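Local atomic coordinates of epidermin leader peptide processing serine protease EpiP (Staphylococcus aureus subsp. aureus, PDB entry 3QFH), a protein that is a subtilisin-like serine protease that probably cleaves the leader peptide from the precursor of the lantibiotic epidermin. Residues V44-I56 against E212-N225. Sequence-based numbering, arbitrary orientation.
Sequences VVYNIPELHVAQI and ELLWVSKAIVQAAN. With SO4 (sulfate ion), chain L.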
loop_
_atom_site.group_PDB
_atom_site.type_symbol
_atom_site.label_atom_id
_atom_site.label_comp_id
_atom_site.label_asym_id
_atom_site.label_seq_id
_atom_site.Cartn_x
_atom_site.Cartn_y
_atom_site.Cartn_z
ATOM N N VAL A 44 -12.220 -2.454 24.865
ATOM C CA VAL A 44 -11.904 -1.976 23.523
ATOM C C VAL A 44 -10.391 -1.849 23.353
ATOM O O VAL A 44 -9.764 -1.042 24.018
ATOM C CB VAL A 44 -12.556 -0.609 23.262
ATOM C CG1 VAL A 44 -12.165 -0.072 21.888
ATOM C CG2 VAL A 44 -14.065 -0.711 23.380
ATOM N N VAL A 45 -9.798 -2.650 22.479
ATOM C CA VAL A 45 -8.334 -2.613 22.274
ATOM C C VAL A 45 -7.873 -1.819 21.009
ATOM O O VAL A 45 -6.683 -1.645 20.773
ATOM C CB VAL A 45 -7.740 -4.050 22.269
ATOM C CG1 VAL A 45 -7.930 -4.723 23.655
ATOM C CG2 VAL A 45 -8.363 -4.884 21.185
ATOM N N TYR A 46 -8.823 -1.375 20.193
ATOM C CA TYR A 46 -8.515 -0.568 19.005
ATOM C C TYR A 46 -9.818 0.099 18.596
ATOM O O TYR A 46 -10.890 -0.467 18.787
ATOM C CB TYR A 46 -7.971 -1.419 17.866
ATOM C CG TYR A 46 -7.005 -0.670 16.971
ATOM C CD1 TYR A 46 -5.711 -0.389 17.416
ATOM C CD2 TYR A 46 -7.357 -0.271 15.681
ATOM C CE1 TYR A 46 -4.805 0.283 16.622
ATOM C CE2 TYR A 46 -6.432 0.411 14.861
ATOM C CZ TYR A 46 -5.162 0.679 15.339
ATOM O OH TYR A 46 -4.227 1.343 14.565
ATOM N N ASN A 47 -9.738 1.295 18.044
ATOM C CA ASN A 47 -10.947 2.011 17.682
ATOM C C ASN A 47 -10.655 3.033 16.614
ATOM O O ASN A 47 -9.617 3.665 16.653
ATOM C CB ASN A 47 -11.546 2.687 18.921
ATOM C CG ASN A 47 -12.934 3.289 18.663
ATOM O OD1 ASN A 47 -13.677 2.851 17.783
ATOM N ND2 ASN A 47 -13.286 4.287 19.452
ATOM N N ILE A 48 -11.565 3.136 15.639
ATOM C CA ILE A 48 -11.478 4.090 14.546
ATOM C C ILE A 48 -12.840 4.819 14.488
ATOM O O ILE A 48 -13.740 4.397 13.758
ATOM C CB ILE A 48 -11.233 3.394 13.185
ATOM C CG1 ILE A 48 -10.145 2.316 13.290
ATOM C CG2 ILE A 48 -10.868 4.442 12.134
ATOM C CD1 ILE A 48 -9.839 1.600 11.972
ATOM N N PRO A 49 -13.005 5.885 15.283
ATOM C CA PRO A 49 -14.294 6.603 15.354
ATOM C C PRO A 49 -14.870 7.008 13.990
ATOM O O PRO A 49 -16.056 6.823 13.759
ATOM C CB PRO A 49 -13.967 7.838 16.209
ATOM C CG PRO A 49 -12.844 7.398 17.068
ATOM C CD PRO A 49 -12.016 6.447 16.218
ATOM N N GLU A 50 -14.020 7.496 13.093
ATOM C CA GLU A 50 -14.449 7.938 11.755
ATOM C C GLU A 50 -15.089 6.834 10.915
ATOM O O GLU A 50 -15.828 7.124 9.995
ATOM C CB GLU A 50 -13.262 8.506 10.950
ATOM C CG GLU A 50 -12.579 9.741 11.526
ATOM C CD GLU A 50 -11.494 9.448 12.561
ATOM O OE1 GLU A 50 -11.382 8.291 13.045
ATOM O OE2 GLU A 50 -10.740 10.406 12.874
ATOM N N LEU A 51 -14.769 5.580 11.194
ATOM C CA LEU A 51 -15.325 4.466 10.416
ATOM C C LEU A 51 -16.329 3.639 11.213
ATOM O O LEU A 51 -16.873 2.657 10.707
ATOM C CB LEU A 51 -14.203 3.543 9.989
ATOM C CG LEU A 51 -13.028 4.200 9.265
ATOM C CD1 LEU A 51 -12.067 3.131 8.781
ATOM C CD2 LEU A 51 -13.496 5.065 8.119
ATOM N N HIS A 52 -16.537 4.004 12.472
ATOM C CA HIS A 52 -17.431 3.254 13.345
ATOM C C HIS A 52 -17.019 1.784 13.501
ATOM O O HIS A 52 -17.871 0.873 13.471
ATOM C CB HIS A 52 -18.890 3.381 12.879
ATOM C CG HIS A 52 -19.431 4.771 12.983
ATOM N ND1 HIS A 52 -19.925 5.465 11.905
ATOM C CD2 HIS A 52 -19.521 5.608 14.042
ATOM C CE1 HIS A 52 -20.328 6.660 12.299
ATOM N NE2 HIS A 52 -20.097 6.769 13.594
ATOM N N VAL A 53 -15.717 1.542 13.675
ATOM C CA VAL A 53 -15.219 0.180 13.892
ATOM C C VAL A 53 -14.274 0.127 15.093
ATOM O O VAL A 53 -13.513 1.061 15.363
ATOM C CB VAL A 53 -14.551 -0.444 12.635
ATOM C CG1 VAL A 53 -15.562 -0.582 11.500
ATOM C CG2 VAL A 53 -13.341 0.357 12.173
ATOM N N ALA A 54 -14.367 -0.966 15.841
ATOM C CA ALA A 54 -13.534 -1.163 17.011
ATOM C C ALA A 54 -13.160 -2.617 17.127
ATOM O O ALA A 54 -13.790 -3.488 16.523
ATOM C CB ALA A 54 -14.254 -0.732 18.271
ATOM N N GLN A 55 -12.104 -2.871 17.877
ATOM C CA GLN A 55 -11.703 -4.231 18.141
ATOM C C GLN A 55 -11.902 -4.373 19.629
ATOM O O GLN A 55 -11.496 -3.511 20.407
ATOM C CB GLN A 55 -10.262 -4.490 17.743
ATOM C CG GLN A 55 -9.940 -5.954 17.655
ATOM C CD GLN A 55 -8.510 -6.200 17.207
ATOM O OE1 GLN A 55 -7.599 -5.445 17.567
ATOM N NE2 GLN A 55 -8.298 -7.282 16.450
ATOM N N ILE A 56 -12.546 -5.450 20.021
ATOM C CA ILE A 56 -12.858 -5.685 21.409
ATOM C C ILE A 56 -12.414 -7.082 21.805
ATOM O O ILE A 56 -12.561 -8.043 21.045
ATOM C CB ILE A 56 -14.376 -5.515 21.641
ATOM C CG1 ILE A 56 -14.825 -4.125 21.154
ATOM C CG2 ILE A 56 -14.732 -5.730 23.114
ATOM C CD1 ILE A 56 -16.333 -3.848 21.355
ATOM N N GLU A 212 -2.789 -5.883 11.370
ATOM C CA GLU A 212 -4.235 -6.084 11.435
ATOM C C GLU A 212 -4.800 -5.167 10.365
ATOM O O GLU A 212 -4.310 -4.041 10.207
ATOM C CB GLU A 212 -4.801 -5.643 12.790
ATOM C CG GLU A 212 -4.461 -6.507 14.014
ATOM C CD GLU A 212 -5.375 -7.723 14.198
ATOM O OE1 GLU A 212 -5.879 -8.273 13.203
ATOM O OE2 GLU A 212 -5.576 -8.141 15.356
ATOM N N LEU A 213 -5.821 -5.618 9.630
ATOM C CA LEU A 213 -6.423 -4.762 8.610
ATOM C C LEU A 213 -7.033 -3.512 9.245
ATOM O O LEU A 213 -7.104 -2.467 8.612
ATOM C CB LEU A 213 -7.453 -5.510 7.746
ATOM C CG LEU A 213 -6.876 -6.531 6.753
ATOM C CD1 LEU A 213 -8.000 -7.228 5.988
ATOM C CD2 LEU A 213 -5.921 -5.887 5.777
ATOM N N LEU A 214 -7.458 -3.617 10.500
ATOM C CA LEU A 214 -7.971 -2.466 11.203
ATOM C C LEU A 214 -6.893 -1.399 11.420
ATOM O O LEU A 214 -7.213 -0.221 11.442
ATOM C CB LEU A 214 -8.590 -2.852 12.535
ATOM C CG LEU A 214 -9.894 -3.656 12.431
ATOM C CD1 LEU A 214 -10.369 -4.047 13.836
ATOM C CD2 LEU A 214 -10.961 -2.888 11.704
ATOM N N TRP A 215 -5.634 -1.802 11.599
ATOM C CA TRP A 215 -4.558 -0.813 11.796
ATOM C C TRP A 215 -4.317 -0.098 10.484
ATOM O O TRP A 215 -4.123 1.131 10.445
ATOM C CB TRP A 215 -3.231 -1.432 12.280
ATOM C CG TRP A 215 -3.293 -2.356 13.478
ATOM C CD1 TRP A 215 -4.297 -2.465 14.386
ATOM C CD2 TRP A 215 -2.230 -3.192 13.957
ATOM N NE1 TRP A 215 -3.967 -3.380 15.356
ATOM C CE2 TRP A 215 -2.695 -3.831 15.128
ATOM C CE3 TRP A 215 -0.947 -3.476 13.498
ATOM C CZ2 TRP A 215 -1.924 -4.753 15.841
ATOM C CZ3 TRP A 215 -0.173 -4.396 14.203
ATOM C CH2 TRP A 215 -0.664 -5.017 15.372
ATOM N N VAL A 216 -4.357 -0.866 9.399
ATOM C CA VAL A 216 -4.190 -0.316 8.060
ATOM C C VAL A 216 -5.278 0.716 7.766
ATOM O O VAL A 216 -4.985 1.791 7.239
ATOM C CB VAL A 216 -4.233 -1.398 6.980
ATOM C CG1 VAL A 216 -4.153 -0.757 5.573
ATOM C CG2 VAL A 216 -3.073 -2.428 7.180
ATOM N N SER A 217 -6.524 0.383 8.131
ATOM C CA SER A 217 -7.652 1.263 7.924
ATOM C C SER A 217 -7.475 2.547 8.702
ATOM O O SER A 217 -7.703 3.620 8.173
ATOM C CB SER A 217 -8.957 0.574 8.299
ATOM O OG SER A 217 -9.158 -0.561 7.470
ATOM N N LYS A 218 -7.030 2.448 9.950
ATOM C CA LYS A 218 -6.822 3.649 10.747
ATOM C C LYS A 218 -5.674 4.485 10.161
ATOM O O LYS A 218 -5.716 5.705 10.195
ATOM C CB LYS A 218 -6.574 3.298 12.199
ATOM C CG LYS A 218 -6.631 4.491 13.127
ATOM C CD LYS A 218 -6.445 4.069 14.571
ATOM C CE LYS A 218 -6.604 5.239 15.519
ATOM N NZ LYS A 218 -6.466 4.783 16.918
ATOM N N ALA A 219 -4.658 3.819 9.620
ATOM C CA ALA A 219 -3.533 4.512 8.993
ATOM C C ALA A 219 -3.990 5.293 7.755
ATOM O O ALA A 219 -3.514 6.409 7.503
ATOM C CB ALA A 219 -2.376 3.516 8.649
ATOM N N ILE A 220 -4.927 4.724 6.994
ATOM C CA ILE A 220 -5.453 5.405 5.817
ATOM C C ILE A 220 -6.208 6.661 6.248
ATOM O O ILE A 220 -6.039 7.727 5.668
ATOM C CB ILE A 220 -6.369 4.497 5.003
ATOM C CG1 ILE A 220 -5.545 3.346 4.419
ATOM C CG2 ILE A 220 -7.064 5.290 3.874
ATOM C CD1 ILE A 220 -6.355 2.358 3.689
ATOM N N VAL A 221 -7.037 6.530 7.269
ATOM C CA VAL A 221 -7.764 7.679 7.814
ATOM C C VAL A 221 -6.795 8.741 8.365
ATOM O O VAL A 221 -6.982 9.954 8.157
ATOM C CB VAL A 221 -8.758 7.226 8.921
ATOM C CG1 VAL A 221 -9.314 8.412 9.672
ATOM C CG2 VAL A 221 -9.910 6.391 8.304
ATOM N N GLN A 222 -5.766 8.297 9.067
ATOM C CA GLN A 222 -4.803 9.231 9.635
ATOM C C GLN A 222 -4.068 10.013 8.532
ATOM O O GLN A 222 -3.910 11.242 8.623
ATOM C CB GLN A 222 -3.782 8.491 10.503
ATOM C CG GLN A 222 -2.840 9.423 11.211
ATOM C CD GLN A 222 -3.564 10.306 12.197
ATOM O OE1 GLN A 222 -4.245 9.810 13.093
ATOM N NE2 GLN A 222 -3.434 11.615 12.032
ATOM N N ALA A 223 -3.636 9.290 7.505
ATOM C CA ALA A 223 -2.913 9.868 6.364
ATOM C C ALA A 223 -3.770 10.918 5.662
ATOM O O ALA A 223 -3.281 12.004 5.322
ATOM C CB ALA A 223 -2.499 8.779 5.376
ATOM N N ALA A 224 -5.037 10.582 5.451
ATOM C CA ALA A 224 -5.981 11.482 4.819
ATOM C C ALA A 224 -6.235 12.695 5.708
ATOM O O ALA A 224 -6.349 13.818 5.209
ATOM C CB ALA A 224 -7.285 10.762 4.493
ATOM N N ASN A 225 -6.330 12.488 7.021
ATOM C CA ASN A 225 -6.526 13.628 7.934
ATOM C C ASN A 225 -5.305 14.531 8.003
ATOM O O ASN A 225 -5.434 15.726 8.254
ATOM C CB ASN A 225 -6.908 13.179 9.354
ATOM C CG ASN A 225 -8.353 12.694 9.453
ATOM O OD1 ASN A 225 -9.174 12.955 8.567
ATOM N ND2 ASN A 225 -8.665 11.983 10.533
HETATM S S SO4 L . -21.391 9.750 14.941
HETATM O O1 SO4 L . -22.205 10.394 15.967
HETATM O O2 SO4 L . -22.111 9.784 13.673
HETATM O O3 SO4 L . -20.115 10.447 14.801
HETATM O O4 SO4 L . -21.140 8.369 15.331
HETATM O O HOH W 1 -7.218 2.420 18.438
HETATM O O HOH W 2 -5.146 -4.743 17.688
#
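Tyr46 lays its ring between Trp215 and Lys218. Trp215 CD1 presses on one face, 3.4 Å from Tyr46 CZ, with the two ring planes inclined at 43°. Lys218 comes over the ring with its ammonium in cation-pi range, NZ 4.8 Å from the ring centroid. Its side chain runs fully extended, with CG trans to the backbone N (chi1 -168°), which carries NZ to a water shared with Asn47 N and into a weak bond to Asn47 O. Ile48 lies alongside the stem of Lys218, pointing the other way, with CD1 3.7 Å from Lys218 CB. Leu51 and Val221 meet tip to tip, CD2 to CG2 at 3.8 Å. Here the hairpin of the propeptide-family region, strands 43-48 and 53-59, packs on helix 213-225 of the subtilase domain, much as subtilisin prodomains pack a sheet on two helices; helix 254-269 is the second, touched by Leu51 at Ala263 and Glu50 at Tyr266. At the helix N-terminus, Gln55 NE2 gives Glu212 OE2 a nearly straight bond (3.1 Å, 173°), entering from above the carboxylate plane. Arg158 salt-bridges that same oxygen, while Thr79 also bonds Gln55 NE2. A second water ties Gln55 OE1 to Trp215 NE1, and Leu151 O holds the Tyr46 hydroxyl.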